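Local coordinates for protein nucleoporin nup120 (Schizosaccharomyces pombe, PDB 4GQ2) that forms part of the structural scaffold of the nuclear pore complex, as a component of its Nup107-Nup120 subcomplex, at residues Y58-T64 with L521-P527; S71-R75 with I86-S90; D114-F118 with I129-T133; Q171-L175 with V186-N190. The contacts are given in a common frame with arbitrary orientation. Numbering follows the deposited sequence.

Contact 1: residues Y58-T64 with L521-P527; sequences YDAGVYT and LSINFDP
Strands 59-64 and 521-525 run nearly parallel, at 9°, with axes 5.7 Å apart, too far for backbone-to-backbone pairing; CA neighbours such as Gly61 and Ser522 stand 6.0 Å apart, and side chains of 521-527 bridge the gap. Ser522, chi1 p, donates from OG to Ala60 O (2.7 Å) and also bonds Asn535. Asn524, chi1 m, reaches over with OD1 to accept from Val62 N at 3.0 Å; its short amide suits this, imitating the carbonyl a pairing strand would offer. Gly61 between them brings CA to 3.6 Å from Asn524 OD1. Further along, Thr64 OG1 gives Asp526 OD1 a weak bond of 3.2 Å, while Asp526 OD2 is held by Asn529 and Thr73. At the other end Leu521 (mt) lays CD1 on Ala60 CB at 3.8 Å, a small residue that admits the branched one. Asp59 points away, its OD2 taking the backbone N of Asp114. Leu521 and Ser522 form a classic beta bulge opposite Asn535. The contact thus joins the edges of two sheets in the beta-propeller domain: 59-64 pairs with strand 73-79, 521-525 with strand 532-536, and strand 346-354 packs against Ser522, Ile523 and Phe525.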
# COMPACT_ATOMS: atom_id res chain seq x y z
N TYR A 58 -21.06 4.41 -20.78
CA TYR A 58 -21.20 4.20 -22.23
C TYR A 58 -20.78 5.44 -23.03
O TYR A 58 -20.74 5.42 -24.26
CB TYR A 58 -22.61 3.73 -22.62
CG TYR A 58 -23.73 4.61 -22.12
CD1 TYR A 58 -24.15 5.73 -22.84
CD2 TYR A 58 -24.39 4.31 -20.93
CE1 TYR A 58 -25.18 6.53 -22.38
CE2 TYR A 58 -25.43 5.10 -20.47
CZ TYR A 58 -25.82 6.21 -21.19
OH TYR A 58 -26.85 6.99 -20.72
N ASP A 59 -20.47 6.52 -22.31
CA ASP A 59 -19.84 7.70 -22.90
C ASP A 59 -19.08 8.47 -21.82
O ASP A 59 -19.41 8.37 -20.64
CB ASP A 59 -20.88 8.60 -23.57
CG ASP A 59 -20.26 9.55 -24.58
OD1 ASP A 59 -19.08 9.36 -24.94
OD2 ASP A 59 -20.95 10.50 -25.01
N ALA A 60 -18.06 9.22 -22.23
CA ALA A 60 -17.19 9.93 -21.29
C ALA A 60 -16.30 10.91 -22.01
O ALA A 60 -16.03 10.75 -23.20
CB ALA A 60 -16.34 8.93 -20.49
N GLY A 61 -15.82 11.91 -21.27
CA GLY A 61 -14.86 12.87 -21.78
C GLY A 61 -14.33 13.74 -20.66
O GLY A 61 -14.81 13.68 -19.53
N VAL A 62 -13.31 14.54 -20.97
CA VAL A 62 -12.84 15.54 -20.01
C VAL A 62 -12.81 16.91 -20.67
O VAL A 62 -12.36 17.06 -21.81
CB VAL A 62 -11.49 15.18 -19.28
CG1 VAL A 62 -11.25 13.68 -19.18
CG2 VAL A 62 -10.29 15.88 -19.90
N TYR A 63 -13.32 17.89 -19.94
CA TYR A 63 -13.41 19.27 -20.40
C TYR A 63 -12.49 20.15 -19.56
O TYR A 63 -12.47 20.05 -18.33
CB TYR A 63 -14.85 19.76 -20.28
CG TYR A 63 -15.03 21.21 -20.64
CD1 TYR A 63 -15.04 21.62 -21.97
CD2 TYR A 63 -15.19 22.18 -19.64
CE1 TYR A 63 -15.20 22.96 -22.31
CE2 TYR A 63 -15.36 23.52 -19.96
CZ TYR A 63 -15.36 23.90 -21.30
OH TYR A 63 -15.52 25.22 -21.64
N THR A 64 -11.77 21.04 -20.23
CA THR A 64 -10.90 21.98 -19.53
C THR A 64 -11.38 23.43 -19.68
O THR A 64 -11.56 23.92 -20.80
CB THR A 64 -9.41 21.80 -19.94
OG1 THR A 64 -8.60 22.76 -19.25
CG2 THR A 64 -9.22 21.94 -21.46
N LEU A 521 -13.51 5.02 -24.78
CA LEU A 521 -14.71 5.80 -25.12
C LEU A 521 -14.36 7.10 -25.81
O LEU A 521 -15.01 7.49 -26.78
CB LEU A 521 -15.56 6.09 -23.88
CG LEU A 521 -16.08 4.91 -23.05
CD1 LEU A 521 -16.75 5.41 -21.78
CD2 LEU A 521 -17.03 4.03 -23.85
N SER A 522 -13.35 7.79 -25.30
CA SER A 522 -12.90 9.04 -25.89
C SER A 522 -11.48 9.35 -25.45
O SER A 522 -10.95 8.70 -24.55
CB SER A 522 -13.82 10.18 -25.48
OG SER A 522 -13.55 10.59 -24.15
N ILE A 523 -10.89 10.35 -26.11
CA ILE A 523 -9.62 10.94 -25.69
C ILE A 523 -9.71 12.48 -25.78
O ILE A 523 -10.48 13.01 -26.59
CB ILE A 523 -8.40 10.40 -26.50
CG1 ILE A 523 -8.46 10.83 -27.97
CG2 ILE A 523 -8.28 8.89 -26.37
CD1 ILE A 523 -7.13 10.72 -28.69
N ASN A 524 -8.96 13.18 -24.93
CA ASN A 524 -8.96 14.64 -24.93
C ASN A 524 -7.58 15.18 -24.65
O ASN A 524 -6.97 14.84 -23.63
CB ASN A 524 -9.90 15.21 -23.87
CG ASN A 524 -11.34 14.81 -24.07
OD1 ASN A 524 -11.82 13.87 -23.44
ND2 ASN A 524 -12.04 15.52 -24.95
N PHE A 525 -7.09 16.04 -25.55
CA PHE A 525 -5.87 16.78 -25.30
C PHE A 525 -6.23 17.96 -24.42
O PHE A 525 -7.20 18.67 -24.67
CB PHE A 525 -5.23 17.25 -26.61
CG PHE A 525 -3.95 18.02 -26.42
CD1 PHE A 525 -2.75 17.34 -26.16
CD2 PHE A 525 -3.93 19.41 -26.50
CE1 PHE A 525 -1.56 18.04 -25.99
CE2 PHE A 525 -2.74 20.11 -26.32
CZ PHE A 525 -1.56 19.42 -26.07
N ASP A 526 -5.46 18.13 -23.35
CA ASP A 526 -5.61 19.27 -22.47
C ASP A 526 -4.44 20.19 -22.76
O ASP A 526 -3.29 19.82 -22.49
CB ASP A 526 -5.62 18.83 -21.01
CG ASP A 526 -5.84 19.98 -20.04
OD1 ASP A 526 -6.10 21.12 -20.48
OD2 ASP A 526 -5.74 19.74 -18.82
N PRO A 527 -4.72 21.38 -23.33
CA PRO A 527 -3.66 22.35 -23.63
C PRO A 527 -3.19 23.08 -22.38
O PRO A 527 -2.04 23.52 -22.32
CB PRO A 527 -4.34 23.32 -24.60
CG PRO A 527 -5.79 23.24 -24.28
CD PRO A 527 -6.05 21.84 -23.78

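Contact 2: residues S71-R75 with I86-S90; sequences SQTLR and IFDVS
An Asx turn ends strand 86-88 and supplies a side-chain substitute for the next strand bond: Asp88 OD1 (chi1 t) accepts from Ser90 N at 2.8 Å and, very short, from Ser90 OG at 2.5 Å, so that Ser90 OG can in turn accept from Thr73 N at 3.1 Å. Asp88 OD2 takes Gln72 NE2 at 3.3 Å and also bonds Ser99; a carboxylate suits this cluster of donors. Regular pairing precedes it, the strands crossing at 144° with axes 4.6 Å apart. Arg75 and Phe87 are the hydrogen-bonded antiparallel pair (Arg75 N to Phe87 O 2.8 Å, Phe87 N to Arg75 O 2.9 Å), Leu74 and Asp88 the non-hydrogen-bonded one, and Val89 N reaches Thr73 O at 2.8 Å. This is the beta hairpin 73-79/83-88, inner strands of a propeller-domain sheet. Leu74 CB meets Ile86 CG2 at 4.0 Å on one face. On the other, the aliphatic part of Arg75 packs its CB on Val89 CG1 (3.7 Å), while its guanidinium leads away to Ser77, Tyr536 and Lys539.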
# COMPACT_ATOMS: atom_id res chain seq x y z
N SER A 71 -6.89 26.62 -14.67
CA SER A 71 -7.90 25.76 -15.30
C SER A 71 -8.39 24.61 -14.42
O SER A 71 -7.60 23.95 -13.74
CB SER A 71 -7.35 25.17 -16.60
OG SER A 71 -6.73 26.16 -17.40
N GLN A 72 -9.70 24.39 -14.43
CA GLN A 72 -10.25 23.16 -13.87
C GLN A 72 -10.45 22.16 -15.00
O GLN A 72 -10.91 22.51 -16.09
CB GLN A 72 -11.56 23.41 -13.12
CG GLN A 72 -11.86 22.34 -12.07
CD GLN A 72 -12.82 22.79 -10.98
OE1 GLN A 72 -13.68 23.65 -11.20
NE2 GLN A 72 -12.69 22.20 -9.80
N THR A 73 -10.05 20.91 -14.75
CA THR A 73 -10.15 19.84 -15.74
C THR A 73 -11.06 18.75 -15.17
O THR A 73 -10.74 18.12 -14.17
CB THR A 73 -8.77 19.29 -16.12
OG1 THR A 73 -7.91 20.37 -16.53
CG2 THR A 73 -8.88 18.31 -17.26
N LEU A 74 -12.20 18.56 -15.82
CA LEU A 74 -13.26 17.74 -15.27
C LEU A 74 -13.56 16.53 -16.13
O LEU A 74 -13.70 16.63 -17.35
CB LEU A 74 -14.53 18.57 -15.08
CG LEU A 74 -14.41 19.81 -14.18
CD1 LEU A 74 -15.72 20.59 -14.19
CD2 LEU A 74 -14.01 19.42 -12.75
N ARG A 75 -13.68 15.38 -15.49
CA ARG A 75 -14.00 14.16 -16.19
C ARG A 75 -15.43 13.73 -15.90
O ARG A 75 -15.80 13.47 -14.75
CB ARG A 75 -12.99 13.06 -15.84
CG ARG A 75 -13.48 11.64 -16.03
CD ARG A 75 -13.64 11.24 -17.48
NE ARG A 75 -14.39 9.99 -17.55
CZ ARG A 75 -13.86 8.80 -17.76
NH1 ARG A 75 -12.55 8.68 -17.98
NH2 ARG A 75 -14.63 7.72 -17.77
N ILE A 86 -19.14 13.47 -12.10
CA ILE A 86 -18.05 14.39 -12.44
C ILE A 86 -16.92 14.31 -11.43
O ILE A 86 -17.13 14.51 -10.23
CB ILE A 86 -18.54 15.86 -12.52
CG1 ILE A 86 -19.75 15.97 -13.45
CG2 ILE A 86 -17.41 16.77 -12.97
CD1 ILE A 86 -20.61 17.19 -13.21
N PHE A 87 -15.73 14.01 -11.92
CA PHE A 87 -14.51 13.96 -11.12
C PHE A 87 -13.53 15.04 -11.57
O PHE A 87 -13.28 15.20 -12.76
CB PHE A 87 -13.85 12.59 -11.27
CG PHE A 87 -14.53 11.49 -10.50
CD1 PHE A 87 -15.75 10.96 -10.93
CD2 PHE A 87 -13.93 10.94 -9.36
CE1 PHE A 87 -16.36 9.92 -10.22
CE2 PHE A 87 -14.54 9.91 -8.66
CZ PHE A 87 -15.75 9.39 -9.09
N ASP A 88 -12.96 15.77 -10.61
CA ASP A 88 -11.89 16.72 -10.91
C ASP A 88 -10.60 15.95 -11.19
O ASP A 88 -10.11 15.20 -10.35
CB ASP A 88 -11.70 17.70 -9.75
CG ASP A 88 -10.64 18.77 -10.04
OD1 ASP A 88 -9.87 18.61 -11.00
OD2 ASP A 88 -10.58 19.77 -9.29
N VAL A 89 -10.04 16.14 -12.39
CA VAL A 89 -8.83 15.42 -12.79
C VAL A 89 -7.69 16.38 -13.10
O VAL A 89 -6.76 16.02 -13.83
CB VAL A 89 -9.09 14.48 -13.98
CG1 VAL A 89 -10.11 13.41 -13.61
CG2 VAL A 89 -9.57 15.26 -15.20
N SER A 90 -7.77 17.59 -12.54
CA SER A 90 -6.75 18.63 -12.75
C SER A 90 -5.38 18.15 -12.31
O SER A 90 -5.25 17.59 -11.22
CB SER A 90 -7.10 19.90 -11.98
OG SER A 90 -8.45 20.26 -12.14

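Contact 3: residues D114-F118 with I129-T133; sequences DGVAF and IYAIT
Ile129 takes the mt rotamer and Phe118 chi1 m, which sets CG1 of Ile129 over the face of the Phe118 ring, 3.9 Å from its centroid: a CH-pi contact whose closest atoms, Phe118 CE2 and Ile129 CG1, are 3.5 Å apart. Val116, chi1 t, turns CG1 to within 3.8 Å of Ile129 CG2, so a beta-branched chain fills the same apolar face beside Ala131. On the opposite face Ala117 CB lies 4.2 Å from Tyr130 CB; Tyr130, chi1 m, sends its hydroxyl on to Ser180 O. The strands are antiparallel at 168°, axes 4.6 Å apart. Ala117 and Tyr130 are the hydrogen-bonded pair (Ala117 N to Tyr130 O 2.8 Å, Tyr130 N to Ala117 O 2.7 Å), flanked by the non-hydrogen-bonded pairs Val116-Ala131 and Phe118-Ile129; Ile132 N adds a bond to Gly115 O at 3.0 Å. Gly115 suits its place because a CB would clash with Ile132 O. The chain turns a corner at Asp114, with positive phi (62°). The two strands make the first hairpin of a four-stranded antiparallel sheet, the form of a beta-propeller blade.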
# COMPACT_ATOMS: atom_id res chain seq x y z
N ASP A 114 -23.23 11.15 -26.63
CA ASP A 114 -22.93 12.46 -27.23
C ASP A 114 -23.89 13.53 -26.71
O ASP A 114 -24.04 14.59 -27.32
CB ASP A 114 -22.99 12.39 -28.76
CG ASP A 114 -22.14 11.28 -29.32
OD1 ASP A 114 -20.91 11.42 -29.32
OD2 ASP A 114 -22.70 10.26 -29.75
N GLY A 115 -24.53 13.24 -25.57
CA GLY A 115 -25.52 14.13 -24.98
C GLY A 115 -25.04 15.00 -23.84
O GLY A 115 -25.85 15.51 -23.08
N VAL A 116 -23.72 15.19 -23.74
CA VAL A 116 -23.15 16.05 -22.70
C VAL A 116 -22.20 17.06 -23.35
O VAL A 116 -21.30 16.69 -24.09
CB VAL A 116 -22.38 15.23 -21.62
CG1 VAL A 116 -21.84 16.14 -20.53
CG2 VAL A 116 -23.27 14.16 -21.01
N ALA A 117 -22.42 18.34 -23.07
CA ALA A 117 -21.61 19.40 -23.65
C ALA A 117 -21.31 20.44 -22.58
O ALA A 117 -22.16 20.75 -21.74
CB ALA A 117 -22.33 20.03 -24.83
N PHE A 118 -20.10 20.98 -22.63
CA PHE A 118 -19.63 21.92 -21.62
C PHE A 118 -19.37 23.30 -22.19
O PHE A 118 -19.04 23.45 -23.37
CB PHE A 118 -18.33 21.39 -21.01
CG PHE A 118 -18.52 20.33 -19.97
CD1 PHE A 118 -18.91 19.04 -20.32
CD2 PHE A 118 -18.26 20.61 -18.63
CE1 PHE A 118 -19.06 18.07 -19.35
CE2 PHE A 118 -18.41 19.63 -17.65
CZ PHE A 118 -18.82 18.36 -18.01
N ILE A 129 -22.97 22.78 -17.86
CA ILE A 129 -23.19 21.54 -18.59
C ILE A 129 -24.56 21.53 -19.27
O ILE A 129 -25.60 21.74 -18.63
CB ILE A 129 -23.09 20.29 -17.69
CG1 ILE A 129 -21.79 20.30 -16.90
CG2 ILE A 129 -23.19 19.02 -18.54
CD1 ILE A 129 -21.83 19.38 -15.70
N TYR A 130 -24.55 21.28 -20.58
CA TYR A 130 -25.75 20.94 -21.33
C TYR A 130 -25.87 19.42 -21.39
O TYR A 130 -24.92 18.74 -21.79
CB TYR A 130 -25.67 21.46 -22.76
CG TYR A 130 -25.53 22.96 -22.92
CD1 TYR A 130 -26.65 23.79 -22.91
CD2 TYR A 130 -24.28 23.54 -23.10
CE1 TYR A 130 -26.53 25.16 -23.06
CE2 TYR A 130 -24.14 24.91 -23.25
CZ TYR A 130 -25.26 25.72 -23.23
OH TYR A 130 -25.12 27.08 -23.39
N ALA A 131 -27.04 18.90 -21.01
CA ALA A 131 -27.31 17.46 -21.07
C ALA A 131 -28.69 17.17 -21.65
O ALA A 131 -29.67 17.82 -21.28
CB ALA A 131 -27.17 16.84 -19.70
N ILE A 132 -28.74 16.20 -22.56
CA ILE A 132 -29.99 15.76 -23.17
C ILE A 132 -30.19 14.28 -22.88
O ILE A 132 -29.28 13.46 -23.09
CB ILE A 132 -30.03 16.02 -24.70
CG1 ILE A 132 -30.02 17.53 -24.99
CG2 ILE A 132 -31.26 15.38 -25.32
CD1 ILE A 132 -29.57 17.91 -26.39
N THR A 133 -31.37 13.95 -22.40
CA THR A 133 -31.69 12.58 -22.03
C THR A 133 -32.45 11.89 -23.16
O THR A 133 -32.84 12.54 -24.13
CB THR A 133 -32.49 12.55 -20.72
OG1 THR A 133 -33.71 13.28 -20.87
CG2 THR A 133 -31.67 13.18 -19.60

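Contact 4: residues Q171-L175 with V186-N190; sequences QKPDL and VSFFN
A classic beta bulge marks this open end of the hairpin 173-178/183-188: Asp174 and Leu175 both face Ser187. The extra residue, Asp174, has phi/psi of -128/-54°, which brings two amides to one carbonyl, Asp174 N to Ser187 O at 2.8 Å and, weakly, Leu175 N to Ser187 O at 3.5 Å. Ser187 N returns a bond to Leu175 O at 2.9 Å, and Phe189 N reaches Lys172 O at 2.8 Å. The short strands 173-175 and 186-188 cross at 115°, far from straight antiparallel, with axes 4.5 Å apart. Pro173 faces Phe188 in a non-hydrogen-bonded pair (CA-CA 4.5 Å), a place where proline's missing NH costs nothing; its CB touches Val186 CG1 at 3.7 Å. Phe188 (chi1 m) receives Gln171 CB over its ring face in a CH-pi contact, 3.8 Å from CB to the centroid, so the aliphatic part of a polar side chain covers the aromatic. Beyond the strands, one water accepts from Lys172 N (3.1 Å) and Asn190 N (2.9 Å), and Phe189 lies in a cation-pi contact with Arg233. Strands 193-199 and 204-210 complete the four-stranded antiparallel sheet, as in a beta-propeller blade.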
# COMPACT_ATOMS: atom_id res chain seq x y z
N GLN A 171 -38.40 15.40 -33.91
CA GLN A 171 -37.08 15.06 -34.41
C GLN A 171 -36.22 14.52 -33.27
O GLN A 171 -36.35 14.96 -32.12
CB GLN A 171 -36.45 16.29 -35.07
CG GLN A 171 -37.22 16.84 -36.27
CD GLN A 171 -36.76 18.23 -36.71
OE1 GLN A 171 -36.81 19.19 -35.94
NE2 GLN A 171 -36.33 18.34 -37.97
N LYS A 172 -35.35 13.56 -33.58
CA LYS A 172 -34.51 12.94 -32.55
C LYS A 172 -33.12 13.59 -32.46
O LYS A 172 -32.34 13.50 -33.42
CB LYS A 172 -34.38 11.43 -32.79
CG LYS A 172 -33.81 10.66 -31.61
CD LYS A 172 -33.82 9.16 -31.86
CE LYS A 172 -33.28 8.41 -30.66
NZ LYS A 172 -33.45 6.94 -30.83
N PRO A 173 -32.81 14.24 -31.32
CA PRO A 173 -31.52 14.90 -31.13
C PRO A 173 -30.40 13.87 -31.16
O PRO A 173 -30.54 12.78 -30.61
CB PRO A 173 -31.64 15.53 -29.74
CG PRO A 173 -33.11 15.60 -29.46
CD PRO A 173 -33.65 14.36 -30.11
N ASP A 174 -29.30 14.22 -31.83
CA ASP A 174 -28.25 13.26 -32.12
C ASP A 174 -26.86 13.75 -31.68
O ASP A 174 -26.16 13.06 -30.95
CB ASP A 174 -28.26 12.92 -33.61
CG ASP A 174 -27.47 11.67 -33.93
OD1 ASP A 174 -27.71 10.62 -33.30
OD2 ASP A 174 -26.60 11.75 -34.83
N LEU A 175 -26.46 14.93 -32.14
CA LEU A 175 -25.17 15.49 -31.77
C LEU A 175 -25.33 16.91 -31.24
O LEU A 175 -26.27 17.61 -31.63
CB LEU A 175 -24.20 15.46 -32.96
CG LEU A 175 -23.79 14.10 -33.54
CD1 LEU A 175 -23.14 14.27 -34.91
CD2 LEU A 175 -22.86 13.34 -32.60
N VAL A 186 -27.89 21.64 -31.89
CA VAL A 186 -28.28 20.24 -31.79
C VAL A 186 -28.72 19.77 -33.17
O VAL A 186 -29.63 20.34 -33.77
CB VAL A 186 -29.42 20.05 -30.76
CG1 VAL A 186 -29.86 18.59 -30.69
CG2 VAL A 186 -29.00 20.55 -29.39
N SER A 187 -28.07 18.73 -33.67
CA SER A 187 -28.44 18.13 -34.96
C SER A 187 -29.32 16.91 -34.73
O SER A 187 -29.28 16.30 -33.65
CB SER A 187 -27.19 17.75 -35.76
OG SER A 187 -26.47 16.70 -35.14
N PHE A 188 -30.10 16.56 -35.75
CA PHE A 188 -31.08 15.49 -35.60
C PHE A 188 -30.72 14.25 -36.41
O PHE A 188 -30.10 14.35 -37.46
CB PHE A 188 -32.48 16.00 -35.95
CG PHE A 188 -32.91 17.16 -35.10
CD1 PHE A 188 -33.38 16.96 -33.80
CD2 PHE A 188 -32.84 18.47 -35.59
CE1 PHE A 188 -33.78 18.03 -33.02
CE2 PHE A 188 -33.24 19.54 -34.81
CZ PHE A 188 -33.71 19.33 -33.53
N PHE A 189 -31.12 13.10 -35.89
CA PHE A 189 -30.74 11.81 -36.44
C PHE A 189 -31.15 11.63 -37.91
O PHE A 189 -30.37 11.09 -38.70
CB PHE A 189 -31.30 10.66 -35.60
CG PHE A 189 -30.92 9.30 -36.10
CD1 PHE A 189 -29.74 8.70 -35.68
CD2 PHE A 189 -31.72 8.64 -37.02
CE1 PHE A 189 -29.37 7.45 -36.15
CE2 PHE A 189 -31.36 7.39 -37.50
CZ PHE A 189 -30.19 6.79 -37.07
N ASN A 190 -32.36 12.07 -38.25
CA ASN A 190 -32.89 11.91 -39.60
C ASN A 190 -32.62 13.12 -40.51
O ASN A 190 -33.09 13.17 -41.64
CB ASN A 190 -34.39 11.56 -39.57
CG ASN A 190 -34.68 10.28 -38.80
OD1 ASN A 190 -34.53 10.23 -37.58
ND2 ASN A 190 -35.12 9.25 -39.51
O HOH W 1 -34.47 12.78 -36.46

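Overall arrangement
The four contacts step outward from near the chain's centre: contact 2 lies about 15 Å from it (centre to centre), contact 1 about 17 Å, contact 3 about 28 Å and contact 4 about 38 Å. Contacts 2 and 3 are buried, 1 and 4 only partly. Contacts 2, 3 and 4 each pair successive strands of one hairpin, whereas contact 1 links two sheets through polar side chains of segments 457 residues apart. It shares a sheet with contact 2, where Tyr63 N probably bonds Leu74 O, and meets contact 3 at Tyr63 and Phe118. Contact 3 also packs apolar groups on contact 2 (Ile86 with Ile129) and contact 4 (Ile132 with Val186). Contact 4, farthest out and partly exposed, adds a bridging water to its backbone bonds.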